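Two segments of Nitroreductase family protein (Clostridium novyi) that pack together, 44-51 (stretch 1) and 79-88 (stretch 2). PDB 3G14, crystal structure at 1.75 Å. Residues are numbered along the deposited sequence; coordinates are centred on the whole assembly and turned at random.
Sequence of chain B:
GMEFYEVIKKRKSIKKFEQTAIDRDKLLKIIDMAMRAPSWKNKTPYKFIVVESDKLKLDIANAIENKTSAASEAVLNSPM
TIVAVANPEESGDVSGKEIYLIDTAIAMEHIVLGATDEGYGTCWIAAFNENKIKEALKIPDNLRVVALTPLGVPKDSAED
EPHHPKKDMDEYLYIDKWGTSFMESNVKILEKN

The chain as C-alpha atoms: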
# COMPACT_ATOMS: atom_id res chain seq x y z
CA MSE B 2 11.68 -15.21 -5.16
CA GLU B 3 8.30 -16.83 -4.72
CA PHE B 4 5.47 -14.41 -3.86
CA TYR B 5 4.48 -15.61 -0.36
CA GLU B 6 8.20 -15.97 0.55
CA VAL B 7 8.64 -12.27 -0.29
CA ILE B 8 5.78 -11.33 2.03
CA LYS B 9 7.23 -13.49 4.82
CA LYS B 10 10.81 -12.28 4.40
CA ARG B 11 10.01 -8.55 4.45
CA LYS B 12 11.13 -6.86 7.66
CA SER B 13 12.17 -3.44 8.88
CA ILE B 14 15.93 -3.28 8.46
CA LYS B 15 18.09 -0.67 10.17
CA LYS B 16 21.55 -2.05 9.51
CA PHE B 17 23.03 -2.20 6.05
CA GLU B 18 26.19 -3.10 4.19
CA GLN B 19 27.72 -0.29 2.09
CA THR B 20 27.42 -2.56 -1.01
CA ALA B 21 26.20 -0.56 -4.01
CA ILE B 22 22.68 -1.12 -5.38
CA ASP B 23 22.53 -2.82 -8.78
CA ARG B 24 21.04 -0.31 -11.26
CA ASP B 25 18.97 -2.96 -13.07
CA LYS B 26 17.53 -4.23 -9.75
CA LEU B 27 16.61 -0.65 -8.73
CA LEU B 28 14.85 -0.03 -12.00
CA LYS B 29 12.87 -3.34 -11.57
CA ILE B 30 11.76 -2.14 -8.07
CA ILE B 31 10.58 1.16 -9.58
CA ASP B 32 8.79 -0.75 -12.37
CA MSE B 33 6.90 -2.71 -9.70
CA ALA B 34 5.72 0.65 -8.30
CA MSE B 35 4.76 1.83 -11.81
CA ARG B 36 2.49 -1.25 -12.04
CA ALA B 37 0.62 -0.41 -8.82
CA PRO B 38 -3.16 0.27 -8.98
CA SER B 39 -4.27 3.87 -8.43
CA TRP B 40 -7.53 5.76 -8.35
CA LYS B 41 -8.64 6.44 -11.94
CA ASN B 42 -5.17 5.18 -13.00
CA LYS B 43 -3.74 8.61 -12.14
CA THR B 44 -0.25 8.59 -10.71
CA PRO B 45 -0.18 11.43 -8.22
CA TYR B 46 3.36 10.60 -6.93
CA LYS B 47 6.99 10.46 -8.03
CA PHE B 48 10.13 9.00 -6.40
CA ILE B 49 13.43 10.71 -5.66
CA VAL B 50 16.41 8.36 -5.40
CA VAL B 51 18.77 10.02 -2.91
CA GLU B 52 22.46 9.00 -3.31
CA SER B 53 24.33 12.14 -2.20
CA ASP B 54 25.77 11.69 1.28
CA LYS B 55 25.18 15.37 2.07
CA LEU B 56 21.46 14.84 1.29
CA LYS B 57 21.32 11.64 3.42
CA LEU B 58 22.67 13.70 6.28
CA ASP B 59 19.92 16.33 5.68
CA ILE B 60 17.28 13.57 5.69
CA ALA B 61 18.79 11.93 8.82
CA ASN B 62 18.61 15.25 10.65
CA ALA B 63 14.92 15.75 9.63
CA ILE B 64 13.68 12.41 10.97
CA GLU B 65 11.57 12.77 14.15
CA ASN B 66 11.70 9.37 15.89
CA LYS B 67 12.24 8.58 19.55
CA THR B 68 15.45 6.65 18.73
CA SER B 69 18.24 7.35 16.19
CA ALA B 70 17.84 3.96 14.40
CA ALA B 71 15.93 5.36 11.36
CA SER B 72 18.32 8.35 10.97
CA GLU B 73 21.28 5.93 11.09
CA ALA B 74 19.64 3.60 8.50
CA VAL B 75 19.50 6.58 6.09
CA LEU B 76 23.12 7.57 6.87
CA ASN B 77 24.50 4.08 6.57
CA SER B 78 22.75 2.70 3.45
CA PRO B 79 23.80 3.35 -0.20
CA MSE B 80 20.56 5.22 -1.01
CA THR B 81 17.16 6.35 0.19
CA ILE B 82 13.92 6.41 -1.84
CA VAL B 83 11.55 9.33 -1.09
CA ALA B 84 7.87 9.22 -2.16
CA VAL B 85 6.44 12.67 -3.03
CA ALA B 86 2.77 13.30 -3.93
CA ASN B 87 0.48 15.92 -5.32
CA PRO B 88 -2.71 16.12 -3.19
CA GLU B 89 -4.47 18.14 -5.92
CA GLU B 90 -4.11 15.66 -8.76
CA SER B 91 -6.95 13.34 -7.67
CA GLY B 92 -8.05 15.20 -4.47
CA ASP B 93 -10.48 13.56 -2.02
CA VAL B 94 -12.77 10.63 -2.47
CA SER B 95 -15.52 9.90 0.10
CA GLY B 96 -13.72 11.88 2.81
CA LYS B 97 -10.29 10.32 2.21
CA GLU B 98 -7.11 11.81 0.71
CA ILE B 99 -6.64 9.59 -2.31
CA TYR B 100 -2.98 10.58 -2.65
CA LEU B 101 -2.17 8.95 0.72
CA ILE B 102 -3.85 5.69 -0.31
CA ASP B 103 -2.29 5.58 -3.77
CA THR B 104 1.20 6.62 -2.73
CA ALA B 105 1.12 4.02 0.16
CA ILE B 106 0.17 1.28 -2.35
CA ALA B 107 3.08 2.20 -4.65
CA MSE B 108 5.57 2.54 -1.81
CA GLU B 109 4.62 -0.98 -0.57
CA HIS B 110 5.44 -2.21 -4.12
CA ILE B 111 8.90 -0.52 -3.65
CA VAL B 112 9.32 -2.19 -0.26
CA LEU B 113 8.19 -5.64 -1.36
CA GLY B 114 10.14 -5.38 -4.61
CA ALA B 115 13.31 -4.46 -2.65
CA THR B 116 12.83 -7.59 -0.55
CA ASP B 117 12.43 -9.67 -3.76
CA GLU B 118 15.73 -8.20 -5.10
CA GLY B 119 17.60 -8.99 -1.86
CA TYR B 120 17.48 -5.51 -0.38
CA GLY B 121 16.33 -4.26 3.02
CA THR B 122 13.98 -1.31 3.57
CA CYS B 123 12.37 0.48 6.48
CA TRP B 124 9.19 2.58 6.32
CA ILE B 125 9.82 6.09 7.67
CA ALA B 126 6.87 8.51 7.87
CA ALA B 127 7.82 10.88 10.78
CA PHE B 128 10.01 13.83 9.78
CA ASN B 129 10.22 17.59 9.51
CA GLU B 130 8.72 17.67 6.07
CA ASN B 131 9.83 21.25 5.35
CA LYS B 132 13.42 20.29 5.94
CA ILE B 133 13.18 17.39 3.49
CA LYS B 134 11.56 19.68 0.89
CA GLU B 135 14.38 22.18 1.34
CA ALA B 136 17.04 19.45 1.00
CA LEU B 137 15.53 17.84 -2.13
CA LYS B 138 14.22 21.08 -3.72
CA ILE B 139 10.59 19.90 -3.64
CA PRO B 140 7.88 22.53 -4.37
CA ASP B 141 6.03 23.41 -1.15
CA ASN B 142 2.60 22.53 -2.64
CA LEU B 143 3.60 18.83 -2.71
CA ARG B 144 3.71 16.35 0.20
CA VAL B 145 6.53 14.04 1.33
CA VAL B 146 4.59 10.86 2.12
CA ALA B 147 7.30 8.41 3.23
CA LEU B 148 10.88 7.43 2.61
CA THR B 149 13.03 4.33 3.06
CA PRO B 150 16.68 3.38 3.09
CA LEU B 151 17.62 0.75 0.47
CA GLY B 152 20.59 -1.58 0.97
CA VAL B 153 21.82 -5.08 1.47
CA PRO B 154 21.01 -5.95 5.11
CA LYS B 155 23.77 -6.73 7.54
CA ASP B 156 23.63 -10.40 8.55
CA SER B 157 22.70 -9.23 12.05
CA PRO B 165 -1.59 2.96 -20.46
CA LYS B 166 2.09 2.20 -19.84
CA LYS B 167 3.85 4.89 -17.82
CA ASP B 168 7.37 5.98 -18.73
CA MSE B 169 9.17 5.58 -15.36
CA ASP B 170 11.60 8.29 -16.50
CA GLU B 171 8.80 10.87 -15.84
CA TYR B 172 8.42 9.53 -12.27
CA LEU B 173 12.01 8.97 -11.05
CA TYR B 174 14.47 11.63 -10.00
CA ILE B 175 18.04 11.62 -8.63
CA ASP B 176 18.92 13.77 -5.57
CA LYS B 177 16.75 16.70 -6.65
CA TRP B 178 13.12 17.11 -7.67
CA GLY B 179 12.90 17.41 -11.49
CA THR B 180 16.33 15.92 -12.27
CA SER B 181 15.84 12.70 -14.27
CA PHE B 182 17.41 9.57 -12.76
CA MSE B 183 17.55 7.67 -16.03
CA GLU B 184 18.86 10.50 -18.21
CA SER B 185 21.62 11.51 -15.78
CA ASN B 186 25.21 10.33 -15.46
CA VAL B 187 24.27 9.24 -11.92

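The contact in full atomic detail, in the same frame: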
# COMPACT_ATOMS: atom_id res chain seq x y z
N THR B 44 -1.46 9.01 -11.45
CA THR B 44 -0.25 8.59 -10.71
C THR B 44 0.21 9.81 -10.01
O THR B 44 1.08 10.49 -10.51
CB THR B 44 0.83 8.03 -11.65
OG1 THR B 44 0.32 6.89 -12.34
CG2 THR B 44 2.09 7.61 -10.86
N PRO B 45 -0.44 10.14 -8.87
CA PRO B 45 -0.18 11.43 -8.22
C PRO B 45 1.16 11.55 -7.44
O PRO B 45 1.31 12.46 -6.64
CB PRO B 45 -1.36 11.58 -7.25
CG PRO B 45 -1.76 10.21 -6.91
CD PRO B 45 -1.46 9.35 -8.13
N TYR B 46 2.09 10.64 -7.67
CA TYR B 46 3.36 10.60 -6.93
C TYR B 46 4.52 10.40 -7.91
O TYR B 46 4.33 10.01 -9.06
CB TYR B 46 3.36 9.46 -5.89
CG TYR B 46 2.83 8.16 -6.45
CD1 TYR B 46 3.64 7.35 -7.25
CD2 TYR B 46 1.50 7.78 -6.26
CE1 TYR B 46 3.13 6.18 -7.79
CE2 TYR B 46 0.99 6.64 -6.83
CZ TYR B 46 1.81 5.84 -7.61
OH TYR B 46 1.31 4.67 -8.16
N LYS B 47 5.71 10.77 -7.43
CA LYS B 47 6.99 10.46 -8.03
C LYS B 47 7.96 10.10 -6.92
O LYS B 47 7.67 10.36 -5.73
CB LYS B 47 7.51 11.66 -8.84
CG LYS B 47 6.58 12.12 -9.99
CD LYS B 47 7.16 13.32 -10.78
CE LYS B 47 6.40 13.55 -12.09
NZ LYS B 47 4.99 13.86 -11.92
N PHE B 48 9.09 9.50 -7.31
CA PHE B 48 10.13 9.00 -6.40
C PHE B 48 11.42 9.75 -6.65
O PHE B 48 11.83 9.94 -7.83
CB PHE B 48 10.33 7.48 -6.61
CG PHE B 48 9.09 6.73 -6.35
CD1 PHE B 48 8.67 6.50 -5.03
CD2 PHE B 48 8.29 6.28 -7.41
CE1 PHE B 48 7.47 5.86 -4.74
CE2 PHE B 48 7.07 5.61 -7.13
CZ PHE B 48 6.67 5.39 -5.80
N ILE B 49 12.06 10.18 -5.57
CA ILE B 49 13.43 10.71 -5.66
C ILE B 49 14.36 9.65 -5.06
O ILE B 49 14.17 9.22 -3.90
CB ILE B 49 13.61 12.02 -4.91
CG1 ILE B 49 12.53 13.04 -5.30
CG2 ILE B 49 15.04 12.58 -5.07
CD1 ILE B 49 12.55 14.32 -4.38
N VAL B 50 15.32 9.20 -5.87
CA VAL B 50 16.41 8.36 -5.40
C VAL B 50 17.48 9.28 -4.82
O VAL B 50 18.02 10.12 -5.51
CB VAL B 50 17.01 7.46 -6.52
CG1 VAL B 50 18.30 6.71 -6.04
CG2 VAL B 50 15.97 6.48 -7.04
N VAL B 51 17.76 9.15 -3.53
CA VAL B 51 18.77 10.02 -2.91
C VAL B 51 20.07 9.24 -2.68
O VAL B 51 20.10 8.31 -1.83
CB VAL B 51 18.30 10.64 -1.58
CG1 VAL B 51 19.42 11.50 -0.97
CG2 VAL B 51 16.97 11.40 -1.77
N PRO B 79 23.34 2.65 1.05
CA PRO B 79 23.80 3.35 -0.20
C PRO B 79 22.84 4.42 -0.76
O PRO B 79 23.31 5.37 -1.38
CB PRO B 79 24.05 2.21 -1.20
CG PRO B 79 23.20 1.07 -0.69
CD PRO B 79 23.19 1.20 0.84
N MSE B 80 21.53 4.24 -0.58
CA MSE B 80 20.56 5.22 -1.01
C MSE B 80 19.28 5.19 -0.19
O MSE B 80 19.04 4.28 0.62
CB MSE B 80 20.24 5.03 -2.50
CG MSE B 80 19.56 3.76 -2.78
SE MSE B 80 19.12 3.42 -4.67
CE MSE B 80 20.76 3.71 -5.44
N THR B 81 18.49 6.23 -0.38
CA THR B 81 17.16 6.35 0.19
C THR B 81 16.18 6.71 -0.92
O THR B 81 16.51 7.47 -1.83
CB THR B 81 17.16 7.43 1.33
OG1 THR B 81 17.83 6.89 2.48
CG2 THR B 81 15.75 7.89 1.68
N ILE B 82 15.00 6.09 -0.88
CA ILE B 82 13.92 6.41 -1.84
C ILE B 82 12.89 7.26 -1.12
O ILE B 82 12.40 6.86 -0.07
CB ILE B 82 13.28 5.15 -2.44
CG1 ILE B 82 14.34 4.34 -3.20
CG2 ILE B 82 12.14 5.53 -3.39
CD1 ILE B 82 13.98 2.91 -3.61
N VAL B 83 12.54 8.42 -1.70
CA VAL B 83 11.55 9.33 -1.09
C VAL B 83 10.30 9.42 -2.00
O VAL B 83 10.43 9.69 -3.21
CB VAL B 83 12.15 10.75 -0.96
CG1 VAL B 83 11.17 11.71 -0.31
CG2 VAL B 83 13.46 10.74 -0.14
N ALA B 84 9.12 9.20 -1.41
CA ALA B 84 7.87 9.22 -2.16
C ALA B 84 7.19 10.57 -1.95
O ALA B 84 6.85 10.91 -0.83
CB ALA B 84 6.98 8.05 -1.75
N VAL B 85 6.97 11.31 -3.05
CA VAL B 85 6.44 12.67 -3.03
C VAL B 85 5.13 12.69 -3.84
O VAL B 85 5.06 12.20 -4.96
CB VAL B 85 7.46 13.65 -3.65
CG1 VAL B 85 6.94 15.15 -3.64
CG2 VAL B 85 8.84 13.53 -2.93
N ALA B 86 4.09 13.27 -3.27
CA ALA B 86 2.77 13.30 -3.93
C ALA B 86 2.16 14.67 -4.08
O ALA B 86 2.49 15.63 -3.34
CB ALA B 86 1.79 12.39 -3.21
N ASN B 87 1.26 14.74 -5.06
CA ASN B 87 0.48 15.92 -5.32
C ASN B 87 -0.96 15.70 -4.87
O ASN B 87 -1.72 15.00 -5.57
CB ASN B 87 0.48 16.22 -6.80
CG ASN B 87 -0.23 17.54 -7.14
OD1 ASN B 87 -0.80 18.23 -6.29
ND2 ASN B 87 -0.16 17.89 -8.40
N PRO B 88 -1.34 16.30 -3.73
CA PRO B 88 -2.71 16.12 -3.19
C PRO B 88 -3.80 16.63 -4.11
O PRO B 88 -4.92 16.16 -4.01
CB PRO B 88 -2.69 16.94 -1.91
CG PRO B 88 -1.29 17.05 -1.55
CD PRO B 88 -0.56 17.18 -2.86

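Strands 46-51 and 80-86 run antiparallel, their axes 151° apart in direction, and the contact is held by a ladder of seven backbone hydrogen bonds. The shortest joins V51 N to T81 O (2.7 Å); T81 N answers to V51 O at 3.0 Å, closing the ring around this pair. I49 and V83 repeat the pattern, I49 N to V83 O and V83 N to I49 O both at 2.9 Å, as do K47 and V85, with K47 N to V85 O and V85 N to K47 O also at 2.9 Å. Beyond the last bridge, N87 N reaches P45 O at 2.8 Å, so the pairing outlasts the strands by one bond. Between these rungs lie the non-hydrogen-bonded pairs Y46-A86, F48-A84 and V50-I82, where alpha carbons approach carbonyls instead: Y46 CA lies 3.1 Å from V85 O, and F48 CA 3.3 Å from V83 O.

Side chains alternate between the two faces. On one, the F48 ring meets A84 (F48 CE1 to A84 CB, 3.7 Å) and I82 (F48 CD1 to I82 CG2, 4.0 Å), while V50 CG1 touches the selenium of M80, SE, at 3.7 Å. On the other, contacts run diagonally: V51 CG2 to V83 CG2, 3.9 Å, and I49 CD1 to V85 CG2, 4.1 Å. The K47 side chain starts on this face, but its end leads away.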